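Local coordinates for protein biotin transporter BioY (Lactococcus lactis subsp. cremoris, PDB 4DVE) that binds biotin within the membrane and probably delivers it for uptake as the substrate-binding S component of an energy-coupling factor (ECF) ABC transporter, at residues Thr27-Ile30 against Ile31-Phe35; Thr180-Ile183 against Val184-Arg188; Ile55-Ala58 against Gly59-Gly63; Leu107-Pro110 against Phe111-Phe115. All coordinates share one frame; numbering follows the deposited sequence.

Overall arrangement
All four interactions are short runs of helix in a small membrane bundle, interaction 1 at the end of helix 13-33, and interaction 3 touches each of the others. Against interaction 1 it packs M57 SE at 3.6 Å from F29 CE2. Against interaction 2 its G60 O probably accepts a hydrogen bond from R188 NH2 (2.8 Å), and V184 CB lies 3.9 Å from L61 CD2. Interaction 4 is its nearest neighbour, the centres about 8 Å apart, with P110 CB of interaction 4 at 3.7 Å from G59 N. Interactions 1 and 4 lie on opposite sides of the chain's centre, and each meets a detergent. Nearest atoms put biotin about 7 Å from the M56 side chain and about 8 Å from G34.

Interaction 1 (Thr27-Ile30 against Ile31-Phe35); sequences TAFI and IILGF. With BNG (nonyl beta-D-glucopyranoside), chain E.
T27 OG1 is gripped from several sides: it accepts a 2.7 Å hydrogen bond from O2 of the bound nonyl glucoside, and it is also bonded to the carbonyls of S70 on helix 52-80 and S23 one turn earlier. A threonine suits this place because its two branches divide the work. The hydroxyl lies beside the backbone N, while CG2 points on along the helix to I31 CD1, 4.2 Å away. I31 carries the apolar surface further, its CD1 reaching C5' of the detergent tail at 3.7 Å. Between them A28 has only a methyl, and its CB lies 3.9 Å from C4', a small residue over which the alkyl chain can run. Beneath these side chains the helix is regular, with I32 N to A28 O at 2.8 Å and L33 N to F29 O at 3.0 Å. It slackens at its end, where G34 N makes only a weak bond to I30 O (3.4 Å). On another flank the F29 ring, swung toward the next turn with CG opposite the backbone N (chi1 -174°), crosses the L33 side chain. L33 CG sits over one ring face, and CD1 approaches CE2 to 3.7 Å. Replacing L33 with alanine would probably uncover that face and give the F29 ring more freedom to turn. The detergent probably sits where lipid would, its sugar held by one hydroxyl and its tail lying along small and branched apolar groups, consistent with a membrane-facing surface.

Interaction 2 (Thr180-Ile183 against Val184-Arg188); sequences TVVI and VRRLR
R186 reaches back along the helix over V182, one turn earlier. Its CB starts close to two carbonyls, 3.5 Å from V182 O and 3.6 Å from I183 O. CG and CD then run past V182 O, the chain staying extended as far as NE. At the tip the guanidinium lies flat above the V182 methyl, with CZ 3.9 Å from CG1, which sits over the centre of one face. V182 can offer this methyl because CG1 is opposite its backbone N (chi1 175°), pointing toward the next turn. Here a membrane helix, 170-189, changes from valines and isoleucine to arginines, consistent with passage from the bilayer interior to its polar boundary. R185, on another side, is tied to E131 of helix 128-155 by a salt bridge, and R188 shares that carboxylate. The buried V184 bonds through N to T180 O at 2.9 Å, and its CG1 meets T180 CG2 at 4.1 Å. A glycine in place of V184 would probably open a gap between T180, E131 and L61, whose side chains it touches. Beyond it, I183 CG2 and L187 CD1 lie side by side, 4.1 Å apart.

Interaction 3 (Ile55-Ala58 against Gly59-Gly63); sequences IMMA and GGLLG
A58 O takes L62 N at 2.9 Å with an N-H...O angle of 158°, while the other direct backbone bonds here are weak: M57 O receives both G60 N at 3.2 Å and L61 N at 3.1 Å, and L61 N makes a second weak bond, to A58 O. A turn earlier the helix has parted, for G59 N is 4.5 Å from I55 O. Water fills this break. One molecule accepts from G59 N at 2.8 Å, donates to I55 O at 2.7 Å and makes a weaker donation to M56 O, so it stands in for the missing helical bond. The apolar contact is light. The selenomethionine M57 lies alongside L61, its chain bent at the last torsion (chi3 55°) so that CE comes 4.2 Å from L61 CD1. Flexible M57 also reaches F29 and T180, and L61 packs on V184, so both are hydrophobic fillers between helices. G59, without a side chain, lets P110 of helix 100-119 come up against the backbone, and I113 CG2 packs near G60 N. G63 has a positive phi of 77°, which glycine adopts without strain. Chemically, a buried amide in a loosened helical turn of the bundle is paid for by water: G59 N and I55 O, which have lost each other, are both satisfied through it.

Interaction 4 (Leu107-Pro110 against Phe111-Phe115); sequences LFTP and FLIGF. With BNG (nonyl beta-D-glucopyranoside), chain F.
T109 and I113 pack side by side on a transmembrane helix, 100-119, that is kinked by proline: P110 N carries no hydrogen and makes no bond to the turn before. Beyond the kink the turn closes firmly. I113 N reaches T109 O at 2.9 Å with a nearly straight N-H...O angle of 174°, and L112 N meets F108 O at 3.0 Å. The inward side is the tight one. T109 CG2 touches I113 CD1 at 3.7 Å, with I113 packing on F138 and T109 on V143 of helix 128-155, while T109 OG1 hides its polarity in bonds to the carbonyls of A105 and F138. G114 belongs here because a CB on it would come about 3.0 Å from P110 O, a clash; G114 N itself bonds to that oxygen at 2.9 Å. The outward side is looser. F108 is exposed, and its side chain meets that of L112 only loosely, CB to CD1 at 4.4 Å, its ring leading off toward F142. F111 and F115, one turn apart, are swung outward along the same flank. In each, CG is opposite the backbone N (chi1 172° in F111), which carries the ring away from the turn it sits on and up to the bound nonyl glucoside. Such large, flat, apolar side chains suit a face that meets lipid, whose place the detergent probably takes. F111 presents its edge, CE2 lying 3.9 Å from C1 of the sugar. F115 does likewise, with hydroxyl O4 in the plane of its ring and 2.9 Å from CE1.

Interaction 1 (Thr27-Ile30 against Ile31-Phe35)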
loop_
_atom_site.group_PDB
_atom_site.type_symbol
_atom_site.label_atom_id
_atom_site.label_comp_id
_atom_site.label_asym_id
_atom_site.label_seq_id
_atom_site.Cartn_x
_atom_site.Cartn_y
_atom_site.Cartn_z
ATOM N N THR A 27 7.478 6.598 -4.085
ATOM C CA THR A 27 6.607 7.694 -3.657
ATOM C C THR A 27 5.911 8.362 -4.858
ATOM O O THR A 27 4.695 8.531 -4.865
ATOM C CB THR A 27 7.399 8.748 -2.860
ATOM O OG1 THR A 27 8.001 8.147 -1.697
ATOM C CG2 THR A 27 6.506 9.940 -2.460
ATOM N N ALA A 28 6.681 8.668 -5.890
ATOM C CA ALA A 28 6.132 9.261 -7.112
ATOM C C ALA A 28 5.126 8.322 -7.798
ATOM O O ALA A 28 4.084 8.786 -8.296
ATOM C CB ALA A 28 7.258 9.639 -8.079
ATOM N N PHE A 29 5.435 7.017 -7.810
ATOM C CA PHE A 29 4.569 6.013 -8.440
ATOM C C PHE A 29 3.202 5.917 -7.757
ATOM O O PHE A 29 2.146 5.865 -8.409
ATOM C CB PHE A 29 5.265 4.648 -8.443
ATOM C CG PHE A 29 4.520 3.593 -9.187
ATOM C CD1 PHE A 29 4.512 3.590 -10.569
ATOM C CD2 PHE A 29 3.799 2.627 -8.516
ATOM C CE1 PHE A 29 3.808 2.622 -11.270
ATOM C CE2 PHE A 29 3.098 1.658 -9.210
ATOM C CZ PHE A 29 3.091 1.660 -10.587
ATOM N N ILE A 30 3.224 5.931 -6.435
ATOM C CA ILE A 30 2.006 5.920 -5.657
ATOM C C ILE A 30 1.145 7.153 -5.976
ATOM O O ILE A 30 -0.110 7.064 -6.135
ATOM C CB ILE A 30 2.318 5.840 -4.155
ATOM C CG1 ILE A 30 2.978 4.496 -3.793
ATOM C CG2 ILE A 30 1.023 6.039 -3.349
ATOM C CD1 ILE A 30 3.741 4.517 -2.462
ATOM N N ILE A 31 1.810 8.302 -6.079
ATOM C CA ILE A 31 1.156 9.566 -6.458
ATOM C C ILE A 31 0.550 9.480 -7.864
ATOM O O ILE A 31 -0.611 9.844 -8.058
ATOM C CB ILE A 31 2.124 10.776 -6.347
ATOM C CG1 ILE A 31 2.511 11.025 -4.877
ATOM C CG2 ILE A 31 1.486 12.039 -6.955
ATOM C CD1 ILE A 31 3.646 12.015 -4.669
ATOM N N ILE A 32 1.313 8.975 -8.831
ATOM C CA ILE A 32 0.822 8.818 -10.220
ATOM C C ILE A 32 -0.444 7.924 -10.292
ATOM O O ILE A 32 -1.380 8.242 -11.007
ATOM C CB ILE A 32 1.955 8.289 -11.149
ATOM C CG1 ILE A 32 3.010 9.396 -11.360
ATOM C CG2 ILE A 32 1.415 7.839 -12.515
ATOM C CD1 ILE A 32 4.337 8.896 -11.908
ATOM N N LEU A 33 -0.479 6.833 -9.529
ATOM C CA LEU A 33 -1.671 5.978 -9.462
ATOM C C LEU A 33 -2.922 6.728 -8.993
ATOM O O LEU A 33 -4.033 6.425 -9.412
ATOM C CB LEU A 33 -1.416 4.755 -8.572
ATOM C CG LEU A 33 -0.369 3.722 -9.042
ATOM C CD1 LEU A 33 -0.206 2.670 -7.947
ATOM C CD2 LEU A 33 -0.713 3.083 -10.370
ATOM N N GLY A 34 -2.729 7.714 -8.137
ATOM C CA GLY A 34 -3.800 8.591 -7.706
ATOM C C GLY A 34 -4.369 9.529 -8.764
ATOM O O GLY A 34 -5.397 10.156 -8.511
ATOM N N PHE A 35 -3.736 9.622 -9.939
ATOM C CA PHE A 35 -4.246 10.474 -11.036
ATOM C C PHE A 35 -5.445 9.830 -11.740
ATOM O O PHE A 35 -6.168 10.509 -12.469
ATOM C CB PHE A 35 -3.170 10.771 -12.110
ATOM C CG PHE A 35 -1.971 11.543 -11.623
ATOM C CD1 PHE A 35 -2.004 12.304 -10.465
ATOM C CD2 PHE A 35 -0.795 11.534 -12.373
ATOM C CE1 PHE A 35 -0.891 13.024 -10.053
ATOM C CE2 PHE A 35 0.322 12.253 -11.967
ATOM C CZ PHE A 35 0.271 12.998 -10.801
HETATM C C1 BNG E . 10.914 11.162 -1.142
HETATM C C2 BNG E . 11.394 9.764 -0.769
HETATM C C3 BNG E . 12.340 9.812 0.424
HETATM C C4 BNG E . 13.428 10.859 0.217
HETATM C C5 BNG E . 12.827 12.191 -0.215
HETATM C C6 BNG E . 13.918 13.217 -0.496
HETATM C "C1'" BNG E . 9.718 12.385 -2.770
HETATM C "C2'" BNG E . 9.329 12.309 -4.242
HETATM C "C3'" BNG E . 8.121 13.192 -4.532
HETATM C "C4'" BNG E . 7.589 12.943 -5.940
HETATM C "C5'" BNG E . 6.442 13.892 -6.265
HETATM C "C6'" BNG E . 5.752 13.488 -7.563
HETATM C "C7'" BNG E . 4.817 14.590 -8.050
HETATM C "C8'" BNG E . 3.941 14.096 -9.195
HETATM C "C9'" BNG E . 4.782 13.509 -10.308
HETATM O O1 BNG E . 10.108 11.090 -2.316
HETATM O O2 BNG E . 10.265 8.942 -0.449
HETATM O O3 BNG E . 12.945 8.525 0.605
HETATM O O4 BNG E . 14.157 11.037 1.436
HETATM O O5 BNG E . 12.040 12.000 -1.389
HETATM O O6 BNG E . 13.379 14.285 -1.283
#

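Interaction 2 (Thr180-Ile183 against Val184-Arg188)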
loop_
_atom_site.group_PDB
_atom_site.type_symbol
_atom_site.label_atom_id
_atom_site.label_comp_id
_atom_site.label_asym_id
_atom_site.label_seq_id
_atom_site.Cartn_x
_atom_site.Cartn_y
_atom_site.Cartn_z
ATOM N N THR A 180 0.896 -6.958 -8.171
ATOM C CA THR A 180 2.001 -6.598 -7.268
ATOM C C THR A 180 3.083 -7.684 -7.243
ATOM O O THR A 180 4.263 -7.400 -7.456
ATOM C CB THR A 180 1.514 -6.294 -5.832
ATOM O OG1 THR A 180 0.781 -5.052 -5.819
ATOM C CG2 THR A 180 2.705 -6.204 -4.850
ATOM N N VAL A 181 2.683 -8.927 -7.015
ATOM C CA VAL A 181 3.654 -10.019 -6.943
ATOM C C VAL A 181 4.377 -10.193 -8.286
ATOM O O VAL A 181 5.621 -10.257 -8.324
ATOM C CB VAL A 181 3.031 -11.323 -6.428
ATOM C CG1 VAL A 181 4.067 -12.475 -6.414
ATOM C CG2 VAL A 181 2.455 -11.086 -5.036
ATOM N N VAL A 182 3.614 -10.208 -9.386
ATOM C CA VAL A 182 4.206 -10.334 -10.728
ATOM C C VAL A 182 5.222 -9.209 -11.003
ATOM O O VAL A 182 6.374 -9.471 -11.381
ATOM C CB VAL A 182 3.131 -10.316 -11.847
ATOM C CG1 VAL A 182 3.793 -10.328 -13.218
ATOM C CG2 VAL A 182 2.176 -11.508 -11.712
ATOM N N ILE A 183 4.797 -7.963 -10.805
ATOM C CA ILE A 183 5.656 -6.802 -11.052
ATOM C C ILE A 183 6.907 -6.782 -10.153
ATOM O O ILE A 183 8.045 -6.654 -10.664
ATOM C CB ILE A 183 4.880 -5.490 -10.934
ATOM C CG1 ILE A 183 3.883 -5.356 -12.094
ATOM C CG2 ILE A 183 5.801 -4.276 -10.943
ATOM C CD1 ILE A 183 2.824 -4.286 -11.820
ATOM N N VAL A 184 6.725 -6.954 -8.842
ATOM C CA VAL A 184 7.871 -6.871 -7.950
ATOM C C VAL A 184 8.859 -8.027 -8.134
ATOM O O VAL A 184 10.072 -7.781 -8.084
ATOM C CB VAL A 184 7.554 -6.628 -6.451
ATOM C CG1 VAL A 184 6.450 -5.594 -6.272
ATOM C CG2 VAL A 184 7.264 -7.915 -5.740
ATOM N N ARG A 185 8.375 -9.252 -8.364
ATOM C CA ARG A 185 9.288 -10.399 -8.560
ATOM C C ARG A 185 10.130 -10.188 -9.829
ATOM O O ARG A 185 11.329 -10.473 -9.830
ATOM C CB ARG A 185 8.586 -11.770 -8.658
ATOM C CG ARG A 185 7.514 -12.113 -7.650
ATOM C CD ARG A 185 7.877 -12.957 -6.449
ATOM N NE ARG A 185 8.610 -14.143 -6.762
ATOM C CZ ARG A 185 9.201 -14.910 -5.856
ATOM N NH1 ARG A 185 9.109 -14.655 -4.548
ATOM N NH2 ARG A 185 9.892 -15.953 -6.267
ATOM N N ARG A 186 9.507 -9.696 -10.903
ATOM C CA ARG A 186 10.251 -9.280 -12.101
ATOM C C ARG A 186 11.301 -8.203 -11.827
ATOM O O ARG A 186 12.458 -8.337 -12.246
ATOM C CB ARG A 186 9.329 -8.773 -13.214
ATOM C CG ARG A 186 9.008 -9.808 -14.264
ATOM C CD ARG A 186 7.845 -9.363 -15.137
ATOM N NE ARG A 186 7.146 -10.506 -15.727
ATOM C CZ ARG A 186 6.019 -10.428 -16.431
ATOM N NH1 ARG A 186 5.427 -9.250 -16.646
ATOM N NH2 ARG A 186 5.477 -11.542 -16.922
ATOM N N LEU A 187 10.901 -7.121 -11.177
ATOM C CA LEU A 187 11.849 -6.065 -10.827
ATOM C C LEU A 187 13.023 -6.573 -9.986
ATOM O O LEU A 187 14.137 -6.095 -10.155
ATOM C CB LEU A 187 11.185 -4.894 -10.130
ATOM C CG LEU A 187 10.308 -4.024 -11.025
ATOM C CD1 LEU A 187 9.628 -2.980 -10.143
ATOM C CD2 LEU A 187 11.068 -3.366 -12.188
ATOM N N ARG A 188 12.767 -7.546 -9.109
ATOM C CA ARG A 188 13.796 -8.089 -8.255
ATOM C C ARG A 188 14.720 -9.115 -8.910
ATOM O O ARG A 188 15.819 -9.305 -8.425
ATOM C CB ARG A 188 13.193 -8.824 -7.087
ATOM C CG ARG A 188 12.742 -7.986 -5.898
ATOM C CD ARG A 188 12.813 -8.934 -4.706
ATOM N NE ARG A 188 11.654 -8.770 -3.955
ATOM C CZ ARG A 188 10.623 -9.606 -3.864
ATOM N NH1 ARG A 188 10.575 -10.846 -4.369
ATOM N NH2 ARG A 188 9.631 -9.149 -3.180
#

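Interaction 3 (Ile55-Ala58 against Gly59-Gly63)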
loop_
_atom_site.group_PDB
_atom_site.type_symbol
_atom_site.label_atom_id
_atom_site.label_comp_id
_atom_site.label_asym_id
_atom_site.label_seq_id
_atom_site.Cartn_x
_atom_site.Cartn_y
_atom_site.Cartn_z
ATOM N N ILE A 55 1.015 1.018 -2.570
ATOM C CA ILE A 55 1.253 0.770 -1.172
ATOM C C ILE A 55 1.679 -0.683 -0.976
ATOM O O ILE A 55 2.573 -0.961 -0.195
ATOM C CB ILE A 55 0.003 1.031 -0.293
ATOM C CG1 ILE A 55 -0.555 2.449 -0.513
ATOM C CG2 ILE A 55 0.345 0.801 1.183
ATOM C CD1 ILE A 55 0.463 3.562 -0.319
HETATM N N MSE A 56 1.052 -1.588 -1.720
HETATM C CA MSE A 56 1.345 -3.010 -1.628
HETATM C C MSE A 56 2.722 -3.348 -2.131
HETATM O O MSE A 56 3.382 -4.252 -1.588
HETATM C CB MSE A 56 0.363 -3.835 -2.470
HETATM C CG MSE A 56 -1.027 -3.815 -1.906
HETATM SE SE MSE A 56 -2.232 -4.912 -3.029
HETATM C CE MSE A 56 -3.898 -3.886 -2.758
HETATM N N MSE A 57 3.153 -2.670 -3.192
HETATM C CA MSE A 57 4.449 -2.943 -3.819
HETATM C C MSE A 57 5.666 -2.458 -3.057
HETATM O O MSE A 57 6.760 -3.034 -3.202
HETATM C CB MSE A 57 4.491 -2.237 -5.173
HETATM C CG MSE A 57 3.551 -2.869 -6.197
HETATM SE SE MSE A 57 3.305 -1.645 -7.737
HETATM C CE MSE A 57 5.223 -1.454 -8.166
ATOM N N ALA A 58 5.502 -1.390 -2.273
ATOM C CA ALA A 58 6.614 -0.683 -1.619
ATOM C C ALA A 58 7.477 -1.581 -0.725
ATOM O O ALA A 58 8.715 -1.548 -0.810
ATOM C CB ALA A 58 6.081 0.509 -0.818
ATOM N N GLY A 59 6.828 -2.345 0.152
ATOM C CA GLY A 59 7.533 -3.282 1.055
ATOM C C GLY A 59 8.205 -4.465 0.369
ATOM O O GLY A 59 9.238 -4.958 0.830
ATOM N N GLY A 60 7.636 -4.930 -0.744
ATOM C CA GLY A 60 8.216 -6.032 -1.494
ATOM C C GLY A 60 9.414 -5.625 -2.333
ATOM O O GLY A 60 10.203 -6.485 -2.755
ATOM N N LEU A 61 9.534 -4.327 -2.604
ATOM C CA LEU A 61 10.691 -3.802 -3.340
ATOM C C LEU A 61 11.776 -3.274 -2.429
ATOM O O LEU A 61 12.943 -3.582 -2.618
ATOM C CB LEU A 61 10.282 -2.716 -4.334
ATOM C CG LEU A 61 9.567 -3.249 -5.574
ATOM C CD1 LEU A 61 8.962 -2.117 -6.422
ATOM C CD2 LEU A 61 10.517 -4.153 -6.358
ATOM N N LEU A 62 11.389 -2.480 -1.438
ATOM C CA LEU A 62 12.340 -1.717 -0.669
ATOM C C LEU A 62 12.464 -2.206 0.747
ATOM O O LEU A 62 13.195 -1.617 1.545
ATOM C CB LEU A 62 11.925 -0.237 -0.704
ATOM C CG LEU A 62 12.049 0.405 -2.103
ATOM C CD1 LEU A 62 11.639 1.869 -2.105
ATOM C CD2 LEU A 62 13.458 0.235 -2.692
ATOM N N GLY A 63 11.701 -3.254 1.089
ATOM C CA GLY A 63 11.792 -3.857 2.417
ATOM C C GLY A 63 11.088 -3.056 3.482
ATOM O O GLY A 63 10.435 -2.039 3.181
HETATM O O HOH W 1 4.157 -2.965 0.772
#

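Interaction 4 (Leu107-Pro110 against Phe111-Phe115)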
loop_
_atom_site.group_PDB
_atom_site.type_symbol
_atom_site.label_atom_id
_atom_site.label_comp_id
_atom_site.label_asym_id
_atom_site.label_seq_id
_atom_site.Cartn_x
_atom_site.Cartn_y
_atom_site.Cartn_z
ATOM N N LEU A 107 0.193 3.105 6.070
ATOM C CA LEU A 107 1.464 3.352 6.709
ATOM C C LEU A 107 2.138 2.090 7.252
ATOM O O LEU A 107 3.351 2.005 7.225
ATOM C CB LEU A 107 1.326 4.377 7.833
ATOM C CG LEU A 107 2.649 4.785 8.504
ATOM C CD1 LEU A 107 3.636 5.401 7.485
ATOM C CD2 LEU A 107 2.358 5.734 9.655
ATOM N N PHE A 108 1.368 1.100 7.714
ATOM C CA PHE A 108 1.932 -0.113 8.303
ATOM C C PHE A 108 2.122 -1.260 7.325
ATOM O O PHE A 108 2.873 -2.183 7.600
ATOM C CB PHE A 108 1.025 -0.591 9.446
ATOM C CG PHE A 108 0.972 0.367 10.564
ATOM C CD1 PHE A 108 1.949 0.343 11.557
ATOM C CD2 PHE A 108 -0.007 1.349 10.605
ATOM C CE1 PHE A 108 1.919 1.269 12.588
ATOM C CE2 PHE A 108 -0.043 2.276 11.631
ATOM C CZ PHE A 108 0.921 2.243 12.623
ATOM N N THR A 109 1.420 -1.207 6.204
ATOM C CA THR A 109 1.432 -2.270 5.201
ATOM C C THR A 109 2.839 -2.616 4.691
ATOM O O THR A 109 3.180 -3.797 4.670
ATOM C CB THR A 109 0.480 -1.906 4.038
ATOM O OG1 THR A 109 -0.855 -1.892 4.557
ATOM C CG2 THR A 109 0.576 -2.862 2.839
ATOM N N PRO A 110 3.648 -1.613 4.300
ATOM C CA PRO A 110 4.984 -1.988 3.771
ATOM C C PRO A 110 5.881 -2.566 4.825
ATOM O O PRO A 110 6.680 -3.419 4.513
ATOM C CB PRO A 110 5.564 -0.672 3.218
ATOM C CG PRO A 110 4.611 0.379 3.595
ATOM C CD PRO A 110 3.341 -0.190 4.081
ATOM N N PHE A 111 5.708 -2.149 6.080
ATOM C CA PHE A 111 6.478 -2.732 7.160
ATOM C C PHE A 111 6.104 -4.211 7.354
ATOM O O PHE A 111 6.952 -5.088 7.423
ATOM C CB PHE A 111 6.261 -1.969 8.480
ATOM C CG PHE A 111 6.895 -2.663 9.625
ATOM C CD1 PHE A 111 6.148 -3.472 10.469
ATOM C CD2 PHE A 111 8.278 -2.620 9.784
ATOM C CE1 PHE A 111 6.762 -4.172 11.502
ATOM C CE2 PHE A 111 8.900 -3.316 10.814
ATOM C CZ PHE A 111 8.138 -4.100 11.663
ATOM N N LEU A 112 4.810 -4.479 7.431
ATOM C CA LEU A 112 4.342 -5.837 7.589
ATOM C C LEU A 112 4.748 -6.720 6.438
ATOM O O LEU A 112 5.258 -7.812 6.660
ATOM C CB LEU A 112 2.827 -5.862 7.783
ATOM C CG LEU A 112 2.394 -5.220 9.100
ATOM C CD1 LEU A 112 0.870 -4.936 9.120
ATOM C CD2 LEU A 112 2.795 -6.103 10.281
ATOM N N ILE A 113 4.489 -6.287 5.211
ATOM C CA ILE A 113 4.845 -7.087 4.032
ATOM C C ILE A 113 6.373 -7.329 3.988
ATOM O O ILE A 113 6.836 -8.469 3.852
ATOM C CB ILE A 113 4.351 -6.426 2.724
ATOM C CG1 ILE A 113 2.809 -6.509 2.643
ATOM C CG2 ILE A 113 4.995 -7.092 1.506
ATOM C CD1 ILE A 113 2.195 -5.854 1.407
ATOM N N GLY A 114 7.142 -6.258 4.145
ATOM C CA GLY A 114 8.611 -6.333 4.098
ATOM C C GLY A 114 9.184 -7.216 5.202
ATOM O O GLY A 114 10.110 -8.019 4.970
ATOM N N PHE A 115 8.644 -7.058 6.403
ATOM C CA PHE A 115 9.063 -7.849 7.550
ATOM C C PHE A 115 8.872 -9.367 7.353
ATOM O O PHE A 115 9.761 -10.161 7.675
ATOM C CB PHE A 115 8.298 -7.426 8.809
ATOM C CG PHE A 115 8.685 -8.214 10.031
ATOM C CD1 PHE A 115 9.768 -7.824 10.809
ATOM C CD2 PHE A 115 7.971 -9.340 10.402
ATOM C CE1 PHE A 115 10.143 -8.568 11.933
ATOM C CE2 PHE A 115 8.337 -10.085 11.514
ATOM C CZ PHE A 115 9.432 -9.701 12.277
HETATM C C1 BNG F . 12.759 -2.988 10.829
HETATM C C2 BNG F . 13.688 -3.927 10.069
HETATM C C3 BNG F . 13.316 -5.384 10.322
HETATM C C4 BNG F . 13.160 -5.657 11.813
HETATM C C5 BNG F . 12.264 -4.614 12.468
HETATM C C6 BNG F . 12.171 -4.842 13.973
HETATM C "C1'" BNG F . 12.210 -0.705 11.086
HETATM C "C2'" BNG F . 11.863 0.244 9.945
HETATM C "C3'" BNG F . 11.504 1.627 10.476
HETATM C "C4'" BNG F . 10.345 2.228 9.690
HETATM C "C5'" BNG F . 10.570 3.714 9.437
HETATM C "C6'" BNG F . 9.309 4.516 9.737
HETATM C "C7'" BNG F . 9.133 5.652 8.737
HETATM C "C8'" BNG F . 7.985 6.568 9.146
HETATM C "C9'" BNG F . 7.719 7.611 8.083
HETATM O O1 BNG F . 13.191 -1.641 10.644
HETATM O O2 BNG F . 13.604 -3.650 8.666
HETATM O O3 BNG F . 14.333 -6.236 9.783
HETATM O O4 BNG F . 12.594 -6.959 12.003
HETATM O O5 BNG F . 12.789 -3.312 12.217
HETATM O O6 BNG F . 12.515 -3.634 14.661
#